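Sugar kinase (Agrobacterium tumefaciens, PDB 2RBC) is a putative ribokinase-like sugar kinase of the pfkB family that probably transfers a phosphate group from ATP to a carbohydrate. Local coordinates at residues 241-244 against 248-251. Residues are numbered along the deposited sequence; the frame is centred on the assembly and turned at random.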
ATOM      1  N   VAL A 241      22.425  21.273  12.296  1.00 22.99           N
ATOM      2  CA  VAL A 241      22.137  19.854  12.452  1.00 23.55           C
ATOM      3  C   VAL A 241      20.980  19.745  13.426  1.00 24.51           C
ATOM      4  O   VAL A 241      21.067  20.279  14.552  1.00 25.49           O
ATOM      5  CB  VAL A 241      23.345  19.043  12.953  1.00 23.35           C
ATOM      6  CG1 VAL A 241      22.984  17.533  12.993  1.00 22.01           C
ATOM      7  CG2 VAL A 241      24.597  19.268  12.057  1.00 21.61           C
ATOM      8  N   THR A 242      19.894  19.095  12.993  1.00 25.61           N
ATOM      9  CA  THR A 242      18.726  18.875  13.880  1.00 25.44           C
ATOM     10  C   THR A 242      18.886  17.552  14.611  1.00 25.64           C
ATOM     11  O   THR A 242      19.487  16.612  14.076  1.00 24.96           O
ATOM     12  CB  THR A 242      17.411  18.887  13.121  1.00 25.56           C
ATOM     13  OG1 THR A 242      17.433  17.835  12.139  1.00 26.73           O
ATOM     14  CG2 THR A 242      17.202  20.242  12.444  1.00 24.78           C
ATOM     15  N   ALA A 243      18.370  17.500  15.846  1.00 26.03           N
ATOM     16  CA  ALA A 243      18.474  16.319  16.712  1.00 26.78           C
ATOM     17  C   ALA A 243      17.124  15.978  17.356  1.00 27.60           C
ATOM     18  O   ALA A 243      17.067  15.471  18.470  1.00 29.75           O
ATOM     19  CB  ALA A 243      19.588  16.523  17.791  1.00 26.98           C
ATOM     20  N   GLY A 244      16.030  16.255  16.640  1.00 28.17           N
ATOM     21  CA  GLY A 244      14.672  16.054  17.155  1.00 27.20           C
ATOM     22  C   GLY A 244      14.413  16.700  18.497  1.00 27.25           C
ATOM     23  O   GLY A 244      14.643  17.889  18.695  1.00 27.19           O
ATOM     24  N   CYS A 248      18.586  21.766  18.204  1.00 25.18           N
ATOM     25  CA  CYS A 248      19.233  22.112  16.931  1.00 24.51           C
ATOM     26  C   CYS A 248      20.492  22.944  17.204  1.00 24.08           C
ATOM     27  O   CYS A 248      20.443  23.927  17.933  1.00 22.76           O
ATOM     28  CB  CYS A 248      18.247  22.881  16.079  1.00 24.79           C
ATOM     29  SG  CYS A 248      18.931  23.426  14.533  1.00 27.25           S
ATOM     30  N   TRP A 249      21.617  22.499  16.650  1.00 23.26           N
ATOM     31  CA  TRP A 249      22.883  23.203  16.718  1.00 23.58           C
ATOM     32  C   TRP A 249      23.179  23.807  15.371  1.00 23.67           C
ATOM     33  O   TRP A 249      22.889  23.193  14.358  1.00 24.02           O
ATOM     34  CB  TRP A 249      24.015  22.233  17.047  1.00 24.76           C
ATOM     35  CG  TRP A 249      24.042  21.795  18.474  1.00 24.49           C
ATOM     36  CD1 TRP A 249      24.803  22.324  19.469  1.00 27.26           C
ATOM     37  CD2 TRP A 249      23.280  20.742  19.068  1.00 26.91           C
ATOM     38  NE1 TRP A 249      24.569  21.664  20.641  1.00 27.22           N
ATOM     39  CE2 TRP A 249      23.654  20.674  20.422  1.00 26.37           C
ATOM     40  CE3 TRP A 249      22.340  19.827  18.573  1.00 26.94           C
ATOM     41  CZ2 TRP A 249      23.112  19.748  21.309  1.00 28.35           C
ATOM     42  CZ3 TRP A 249      21.800  18.875  19.469  1.00 28.12           C
ATOM     43  CH2 TRP A 249      22.180  18.864  20.820  1.00 27.07           C
ATOM     44  N   TRP A 250      23.741  25.015  15.342  1.00 22.92           N
ATOM     45  CA  TRP A 250      24.083  25.619  14.040  1.00 23.38           C
ATOM     46  C   TRP A 250      25.241  26.583  14.139  1.00 23.27           C
ATOM     47  O   TRP A 250      25.590  27.074  15.233  1.00 22.48           O
ATOM     48  CB  TRP A 250      22.859  26.331  13.394  1.00 23.52           C
ATOM     49  CG  TRP A 250      22.533  27.730  13.930  1.00 24.27           C
ATOM     50  CD1 TRP A 250      22.935  28.910  13.407  1.00 23.48           C
ATOM     51  CD2 TRP A 250      21.709  28.048  15.052  1.00 24.24           C
ATOM     52  NE1 TRP A 250      22.431  29.959  14.142  1.00 26.75           N
ATOM     53  CE2 TRP A 250      21.663  29.453  15.155  1.00 25.85           C
ATOM     54  CE3 TRP A 250      20.994  27.274  15.988  1.00 24.66           C
ATOM     55  CZ2 TRP A 250      20.960  30.111  16.177  1.00 25.03           C
ATOM     56  CZ3 TRP A 250      20.282  27.917  16.975  1.00 24.25           C
ATOM     57  CH2 TRP A 250      20.263  29.331  17.058  1.00 24.48           C
ATOM     58  N   THR A 251      25.812  26.843  12.962  1.00 23.43           N
ATOM     59  CA  THR A 251      26.814  27.869  12.754  1.00 23.04           C
ATOM     60  C   THR A 251      26.382  28.772  11.583  1.00 23.72           C
ATOM     61  O   THR A 251      25.871  28.318  10.548  1.00 21.69           O
ATOM     62  CB  THR A 251      28.240  27.256  12.498  1.00 23.20           C
ATOM     63  OG1 THR A 251      28.205  26.437  11.332  1.00 21.66           O
ATOM     64  CG2 THR A 251      28.747  26.416  13.669  1.00 22.10           C
TER
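Val241 and Trp249 face each other as a hydrogen-bonded antiparallel pair close to the turn of a beta hairpin. Val241 N donates to Trp249 O at 2.9 Å, and Trp249 N returns a bond to Val241 O at 3.1 Å. The same Val241 O also receives a CA-H...O contact from Cys248 CA at 3.5 Å, so this one carbonyl meets two consecutive residues of the partner strand. One step nearer the turn, Thr242 and Cys248 form a non-hydrogen-bonded pair with their CA atoms 4.5 Å apart.

Apolar contact is lopsided. On the face that carries Val241 and Trp249, the indole folds back toward the turn, its CG beside the backbone N and anti to the carbonyl carbon (chi1 -75°). Its six-membered ring thereby reaches past its cross-strand partner to Ala243, and Ala243 CB meets Trp249 CZ3 at 3.6 Å, at the ring edge and in its plane. Thr242 and Cys248 share the other face in a looser touch, with Thr242 CG2 4.2 Å from Cys248 SG. With the sulfur anti to its own backbone N (chi1 177°), Cys248 SG also comes to 3.8 Å from Val241 O.

The hairpin continues the large sheet of the ribokinase-like fold: strand 238-242 runs parallel to strand 206-210, and strand 248-251 is antiparallel to strand 258-261. Helix 223-233 packs against the Val241 and Trp249 face, where Leu227 touches both side chains. Helix 292-307 lies against the opposite face, with Val296 touching Cys248 and Trp250.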